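Local structure of chorismate synthase (Aquifex aeolicus, 1Q1L) at residues Leu44-Arg47 / Gln48-Tyr51; Ser360-Gly363 / Glu364-Ala368; Leu134-Ser138 / Ala139-Ala143. The protein converts 5-enolpyruvylshikimate-3-phosphate to chorismate and phosphate with the help of reduced FMN, the last step of the pathway leading to this branch-point compound. All coordinates share one frame; numbering follows the deposited sequence.

Contact 1. Residues Leu44-Arg47 / Gln48-Tyr51; sequences LRRR and QRGY
Arg47 and Tyr51 meet end to edge where helix 37-48 gives way to a type I turn. With CG anti to the backbone N (chi1 -171°) and a bend at chi3, Arg47 brings NH1 into the plane of the tyrosine ring, at its hydroxyl edge, 2.7 Å from Tyr51 OH. The guanidinium plane is turned 77° from the ring, and the N-H is poorly aimed at the hydroxyl, so this is a short polar contact, not a hydrogen bond. With an alanine in place of the tyrosine, the end of Arg47 would probably lose the ring and hydroxyl beside NH1, leaving a gap on that side. Arg49 instead doubles back along the helix and lays one guanidinium face over Arg45 O, which lies 3.6 Å from the plane, over its centre; Arg49 NH1 is 3.5 Å from Arg46 CA. A water in the guanidinium planes of both arginines accepts from Arg49 NH2 at 3.0 Å and, weakly, from Arg45 NE. The helix end is closed by Gly50 N bonding to Arg47 O at 2.9 Å. Outside the segments, Arg45 pairs with Glu38, Arg46 with Glu364, and the amide of Gln48 with the backbone of Glu60 and Asp62. Leu44 and Arg47, the latter predicted to bind NADP(+), pack on helix 142-157, while Arg46, Arg47 and Tyr51 reach helix 356-379, so the helix end is lodged between the two.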
loop_
_atom_site.group_PDB
_atom_site.type_symbol
_atom_site.label_atom_id
_atom_site.label_comp_id
_atom_site.label_asym_id
_atom_site.label_seq_id
_atom_site.Cartn_x
_atom_site.Cartn_y
_atom_site.Cartn_z
ATOM N N LEU A 44 22.863 -1.754 -17.379
ATOM C CA LEU A 44 23.781 -1.144 -16.428
ATOM C C LEU A 44 24.936 -0.477 -17.175
ATOM O O LEU A 44 25.431 0.572 -16.760
ATOM C CB LEU A 44 24.319 -2.196 -15.451
ATOM C CG LEU A 44 23.263 -2.776 -14.503
ATOM C CD1 LEU A 44 23.893 -3.833 -13.599
ATOM C CD2 LEU A 44 22.650 -1.648 -13.673
ATOM N N ARG A 45 25.349 -1.080 -18.286
ATOM C CA ARG A 45 26.442 -0.532 -19.085
ATOM C C ARG A 45 26.054 0.778 -19.778
ATOM O O ARG A 45 26.869 1.690 -19.892
ATOM C CB ARG A 45 26.913 -1.557 -20.125
ATOM C CG ARG A 45 27.690 -2.724 -19.527
ATOM C CD ARG A 45 28.522 -3.447 -20.583
ATOM N NE ARG A 45 27.700 -4.069 -21.617
ATOM C CZ ARG A 45 27.065 -5.231 -21.479
ATOM N NH1 ARG A 45 27.157 -5.916 -20.347
ATOM N NH2 ARG A 45 26.330 -5.703 -22.477
ATOM N N ARG A 46 24.809 0.872 -20.237
ATOM C CA ARG A 46 24.344 2.082 -20.897
ATOM C C ARG A 46 24.323 3.249 -19.915
ATOM O O ARG A 46 24.676 4.372 -20.275
ATOM C CB ARG A 46 22.947 1.873 -21.484
ATOM C CG ARG A 46 22.883 0.840 -22.604
ATOM C CD ARG A 46 21.455 0.663 -23.099
ATOM N NE ARG A 46 20.916 1.899 -23.667
ATOM C CZ ARG A 46 19.721 2.401 -23.366
ATOM N NH1 ARG A 46 18.935 1.777 -22.495
ATOM N NH2 ARG A 46 19.308 3.525 -23.940
ATOM N N ARG A 47 23.919 2.988 -18.673
ATOM C CA ARG A 47 23.876 4.047 -17.666
ATOM C C ARG A 47 25.291 4.529 -17.338
ATOM O O ARG A 47 25.530 5.731 -17.200
ATOM C CB ARG A 47 23.209 3.560 -16.376
ATOM C CG ARG A 47 22.932 4.686 -15.375
ATOM C CD ARG A 47 22.574 4.153 -13.992
ATOM N NE ARG A 47 23.748 3.612 -13.321
ATOM C CZ ARG A 47 24.493 4.280 -12.446
ATOM N NH1 ARG A 47 24.188 5.525 -12.110
ATOM N NH2 ARG A 47 25.565 3.705 -11.924
ATOM N N GLN A 48 26.224 3.591 -17.205
ATOM C CA GLN A 48 27.607 3.944 -16.894
ATOM C C GLN A 48 28.215 4.877 -17.933
ATOM O O GLN A 48 28.863 5.858 -17.582
ATOM C CB GLN A 48 28.476 2.691 -16.782
ATOM C CG GLN A 48 28.235 1.873 -15.535
ATOM C CD GLN A 48 29.254 0.763 -15.368
ATOM O OE1 GLN A 48 29.355 -0.138 -16.204
ATOM N NE2 GLN A 48 30.022 0.826 -14.288
ATOM N N ARG A 49 28.007 4.566 -19.209
ATOM C CA ARG A 49 28.544 5.381 -20.294
ATOM C C ARG A 49 27.790 6.701 -20.433
ATOM O O ARG A 49 28.039 7.470 -21.362
ATOM C CB ARG A 49 28.477 4.614 -21.620
ATOM C CG ARG A 49 29.183 3.264 -21.597
ATOM C CD ARG A 49 29.436 2.726 -23.004
ATOM N NE ARG A 49 28.724 1.478 -23.280
ATOM C CZ ARG A 49 27.413 1.392 -23.500
ATOM N NH1 ARG A 49 26.660 2.484 -23.480
ATOM N NH2 ARG A 49 26.856 0.212 -23.746
ATOM N N GLY A 50 26.876 6.960 -19.503
ATOM C CA GLY A 50 26.090 8.179 -19.553
ATOM C C GLY A 50 26.678 9.361 -18.807
ATOM O O GLY A 50 26.167 10.478 -18.913
ATOM N N TYR A 51 27.744 9.131 -18.045
ATOM C CA TYR A 51 28.379 10.215 -17.300
ATOM C C TYR A 51 29.536 10.807 -18.091
ATOM O O TYR A 51 30.116 11.818 -17.696
ATOM C CB TYR A 51 28.891 9.723 -15.942
ATOM C CG TYR A 51 27.802 9.297 -14.986
ATOM C CD1 TYR A 51 27.310 7.993 -14.992
ATOM C CD2 TYR A 51 27.246 10.207 -14.087
ATOM C CE1 TYR A 51 26.293 7.604 -14.124
ATOM C CE2 TYR A 51 26.227 9.830 -13.215
ATOM C CZ TYR A 51 25.756 8.528 -13.240
ATOM O OH TYR A 51 24.745 8.151 -12.386
HETATM O O HOH W 1 27.177 -2.614 -24.613
#

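Contact 2. Residues Ser360-Gly363 / Glu364-Ala368; sequences SVVG and EAMLA
About two and a half turns of the buried helix 356-379 link Ser360, Val361, Val362 and Gly363 to the residues that follow, close to the centre of the chain. Regular i to i+4 backbone bonds hold it together, such as Met366 N to Val362 O at 2.9 Å and Leu367 N to Gly363 O at 3.1 Å. Glu364 has CG beside its own backbone N (chi1 -67°), which sends the chain back along the helix: CG passes Ser360 O at 3.4 Å, and the extended remainder carries the carboxylate beyond. There OE1 takes salt bridges from Arg46 and Lys153, and OE2 a hydrogen bond from Ser165, so this buried charge is well provided for. On another side of the helix, Met366, present as selenomethionine, rests CG against Val362 CG1 at 4.3 Å and lies 3.3 Å from Val362 O with the same CG atom. Bends at chi2 and chi3 then lead its end away, toward Ile263 of the same chain and Trp248 of a second subunit. Ala365 CB sits 3.3 Å from Val362 O, a small group against the carbonyl. Leu367 packs on strands 162-170 and 229-236, whereas Val362 packs on helix 142-157. A buried helix with a sheet against one flank and another helix beside it is consistent with a helix in the inner layer of the beta-alpha-beta sandwich of chorismate synthase.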
loop_
_atom_site.group_PDB
_atom_site.type_symbol
_atom_site.label_atom_id
_atom_site.label_comp_id
_atom_site.label_asym_id
_atom_site.label_seq_id
_atom_site.Cartn_x
_atom_site.Cartn_y
_atom_site.Cartn_z
ATOM N N SER A 360 18.774 9.905 -18.914
ATOM C CA SER A 360 17.844 9.385 -19.904
ATOM C C SER A 360 17.724 7.864 -19.816
ATOM O O SER A 360 16.645 7.316 -20.017
ATOM C CB SER A 360 18.273 9.796 -21.316
ATOM O OG SER A 360 19.490 9.175 -21.686
ATOM N N VAL A 361 18.821 7.180 -19.513
ATOM C CA VAL A 361 18.772 5.724 -19.410
ATOM C C VAL A 361 17.974 5.303 -18.172
ATOM O O VAL A 361 17.283 4.284 -18.184
ATOM C CB VAL A 361 20.189 5.109 -19.341
ATOM C CG1 VAL A 361 20.088 3.605 -19.080
ATOM C CG2 VAL A 361 20.935 5.372 -20.652
ATOM N N VAL A 362 18.081 6.084 -17.102
ATOM C CA VAL A 362 17.341 5.799 -15.878
ATOM C C VAL A 362 15.871 6.108 -16.170
ATOM O O VAL A 362 14.961 5.459 -15.645
ATOM C CB VAL A 362 17.833 6.683 -14.712
ATOM C CG1 VAL A 362 16.988 6.433 -13.465
ATOM C CG2 VAL A 362 19.309 6.388 -14.426
ATOM N N GLY A 363 15.646 7.100 -17.031
ATOM C CA GLY A 363 14.283 7.466 -17.383
ATOM C C GLY A 363 13.580 6.314 -18.072
ATOM O O GLY A 363 12.384 6.090 -17.861
ATOM N N GLU A 364 14.318 5.582 -18.899
ATOM C CA GLU A 364 13.762 4.445 -19.614
ATOM C C GLU A 364 13.381 3.373 -18.598
ATOM O O GLU A 364 12.332 2.746 -18.700
ATOM C CB GLU A 364 14.791 3.866 -20.583
ATOM C CG GLU A 364 15.165 4.752 -21.752
ATOM C CD GLU A 364 16.290 4.148 -22.582
ATOM O OE1 GLU A 364 16.515 2.919 -22.470
ATOM O OE2 GLU A 364 16.939 4.900 -23.345
ATOM N N ALA A 365 14.255 3.166 -17.622
ATOM C CA ALA A 365 14.019 2.176 -16.576
ATOM C C ALA A 365 12.749 2.495 -15.785
ATOM O O ALA A 365 11.938 1.612 -15.523
ATOM C CB ALA A 365 15.219 2.128 -15.640
HETATM N N MSE A 366 12.582 3.757 -15.402
HETATM C CA MSE A 366 11.408 4.169 -14.631
HETATM C C MSE A 366 10.114 3.992 -15.423
HETATM O O MSE A 366 9.099 3.534 -14.887
HETATM C CB MSE A 366 11.557 5.623 -14.172
HETATM C CG MSE A 366 12.720 5.850 -13.209
HETATM SE SE MSE A 366 12.767 4.563 -11.739
HETATM C CE MSE A 366 11.062 4.975 -10.939
ATOM N N LEU A 367 10.149 4.349 -16.702
ATOM C CA LEU A 367 8.984 4.201 -17.554
ATOM C C LEU A 367 8.628 2.725 -17.738
ATOM O O LEU A 367 7.457 2.371 -17.782
ATOM C CB LEU A 367 9.227 4.838 -18.924
ATOM C CG LEU A 367 8.023 4.702 -19.865
ATOM C CD1 LEU A 367 6.801 5.367 -19.219
ATOM C CD2 LEU A 367 8.332 5.352 -21.221
ATOM N N ALA A 368 9.639 1.869 -17.857
ATOM C CA ALA A 368 9.398 0.443 -18.033
ATOM C C ALA A 368 8.754 -0.155 -16.776
ATOM O O ALA A 368 7.917 -1.052 -16.860
ATOM C CB ALA A 368 10.713 -0.279 -18.350
#

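Contact 3. Residues Leu134-Ser138 / Ala139-Ala143; sequences LERAS and ARETA
Ser138, which joins the two segments through its bond to Glu141, also ends helix 131-137: Leu134 O is gripped by both Ser138 N and Ser138 OG, each at 2.7 Å. The hydroxyl can share this acceptor because it lies beside the backbone N, and it arrives from above the carbonyl plane. At Ser138 the chain leaves helical conformation, and its carbonyl oxygen turns to receive Glu141 N at 3.0 Å in a nearly straight bond of 168°. A second shared acceptor follows: Ala139 O takes Thr142 N at 3.1 Å and, in the carbonyl plane, Thr142 OG1 at 2.6 Å, which fixes the hydroxyl of the threonine. Beside this bend Arg136 and Glu141 meet, their side chains crossing obliquely. A chi1 of 169° and a bend at chi2 carry the Arg136 guanidinium forward, so that Glu141 CG lies over one face, near the rim, 3.2 Å from Arg136 NH1. The carboxylate is turned 55° from the guanidinium and forms no salt bridge with it; Glu141 OE2 stays 4.2 Å from Arg136 NH2, well out of its plane, so any attraction between the charges is probably unspecific. Both groups bond to Thr13 OG1 instead, Arg136 also reaches Gly15 O and Ile246 O of a second subunit, and Glu141 pairs with Arg145. Arg140 leads the other way, to Asp62 and Asn86. Arg136, Ala137 and Ser138 are predicted to bind FMN, so this helix-to-helix bend probably forms one wall of the flavin site at a subunit interface.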
loop_
_atom_site.group_PDB
_atom_site.type_symbol
_atom_site.label_atom_id
_atom_site.label_comp_id
_atom_site.label_asym_id
_atom_site.label_seq_id
_atom_site.Cartn_x
_atom_site.Cartn_y
_atom_site.Cartn_z
ATOM N N LEU A 134 24.549 11.342 1.707
ATOM C CA LEU A 134 24.923 11.352 0.297
ATOM C C LEU A 134 25.247 9.943 -0.211
ATOM O O LEU A 134 24.949 9.610 -1.359
ATOM C CB LEU A 134 26.118 12.287 0.080
ATOM C CG LEU A 134 26.392 12.719 -1.364
ATOM C CD1 LEU A 134 25.149 13.381 -1.950
ATOM C CD2 LEU A 134 27.568 13.683 -1.398
ATOM N N GLU A 135 25.853 9.122 0.646
ATOM C CA GLU A 135 26.200 7.745 0.287
ATOM C C GLU A 135 25.001 7.027 -0.328
ATOM O O GLU A 135 25.117 6.378 -1.367
ATOM C CB GLU A 135 26.657 6.965 1.527
ATOM C CG GLU A 135 28.094 7.204 1.963
ATOM C CD GLU A 135 29.101 6.516 1.066
ATOM O OE1 GLU A 135 28.950 5.297 0.832
ATOM O OE2 GLU A 135 30.048 7.190 0.602
ATOM N N ARG A 136 23.849 7.154 0.322
ATOM C CA ARG A 136 22.619 6.518 -0.136
ATOM C C ARG A 136 21.850 7.360 -1.156
ATOM O O ARG A 136 21.174 6.820 -2.035
ATOM C CB ARG A 136 21.714 6.216 1.068
ATOM C CG ARG A 136 20.294 5.796 0.705
ATOM C CD ARG A 136 20.290 4.563 -0.181
ATOM N NE ARG A 136 18.937 4.180 -0.584
ATOM C CZ ARG A 136 18.666 3.220 -1.462
ATOM N NH1 ARG A 136 19.653 2.541 -2.032
ATOM N NH2 ARG A 136 17.408 2.943 -1.776
ATOM N N ALA A 137 21.961 8.679 -1.036
ATOM C CA ALA A 137 21.261 9.595 -1.932
ATOM C C ALA A 137 21.848 9.630 -3.337
ATOM O O ALA A 137 21.112 9.682 -4.325
ATOM C CB ALA A 137 21.262 11.007 -1.338
ATOM N N SER A 138 23.175 9.606 -3.414
ATOM C CA SER A 138 23.881 9.662 -4.690
ATOM C C SER A 138 23.216 8.894 -5.827
ATOM O O SER A 138 22.576 7.861 -5.609
ATOM C CB SER A 138 25.318 9.172 -4.514
ATOM O OG SER A 138 26.085 10.128 -3.799
ATOM N N ALA A 139 23.381 9.416 -7.042
ATOM C CA ALA A 139 22.821 8.813 -8.243
ATOM C C ALA A 139 23.296 7.376 -8.394
ATOM O O ALA A 139 22.961 6.703 -9.363
ATOM C CB ALA A 139 23.218 9.626 -9.464
ATOM N N ARG A 140 24.091 6.919 -7.434
ATOM C CA ARG A 140 24.602 5.554 -7.441
ATOM C C ARG A 140 23.397 4.621 -7.349
ATOM O O ARG A 140 23.380 3.552 -7.951
ATOM C CB ARG A 140 25.504 5.333 -6.228
ATOM C CG ARG A 140 26.755 4.501 -6.478
ATOM C CD ARG A 140 26.479 3.073 -6.916
ATOM N NE ARG A 140 26.693 2.907 -8.348
ATOM C CZ ARG A 140 27.147 1.796 -8.921
ATOM N NH1 ARG A 140 27.448 0.732 -8.189
ATOM N NH2 ARG A 140 27.304 1.751 -10.237
ATOM N N GLU A 141 22.393 5.047 -6.587
ATOM C CA GLU A 141 21.175 4.270 -6.382
ATOM C C GLU A 141 20.407 4.026 -7.675
ATOM O O GLU A 141 19.710 3.017 -7.794
ATOM C CB GLU A 141 20.268 4.978 -5.366
ATOM C CG GLU A 141 19.120 4.133 -4.797
ATOM C CD GLU A 141 17.895 4.072 -5.701
ATOM O OE1 GLU A 141 17.419 5.143 -6.140
ATOM O OE2 GLU A 141 17.397 2.953 -5.959
ATOM N N THR A 142 20.532 4.934 -8.646
ATOM C CA THR A 142 19.814 4.764 -9.905
ATOM C C THR A 142 20.261 3.488 -10.608
ATOM O O THR A 142 19.524 2.936 -11.423
ATOM C CB THR A 142 19.995 5.980 -10.872
ATOM O OG1 THR A 142 21.364 6.087 -11.278
ATOM C CG2 THR A 142 19.569 7.273 -10.195
ATOM N N ALA A 143 21.459 3.009 -10.293
ATOM C CA ALA A 143 21.950 1.775 -10.908
ATOM C C ALA A 143 21.034 0.601 -10.533
ATOM O O ALA A 143 20.784 -0.291 -11.346
ATOM C CB ALA A 143 23.373 1.492 -10.454
#

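In the fold
From the N terminus the chain first makes contact 1, at the end of helix 37-48, then contact 3, at the bend between helices 131-137 and 142-157, and last contact 2, within helix 356-379. Each closes only its own turn, so none nests in or crosses another. In space they converge. Residues 44-51 sit between the other two: Arg46 bridges to Glu364 of contact 2, and Arg47 lies on Val361 and Val362 on one side and beside Ala139, Arg140 and Thr142 of contact 3 on the other. Val362 touches Thr142, which ties contacts 2 and 3 directly. Helix 37-48, the helix pair 131-137/142-157 and helix 356-379 are thereby joined near the predicted cofactor sites.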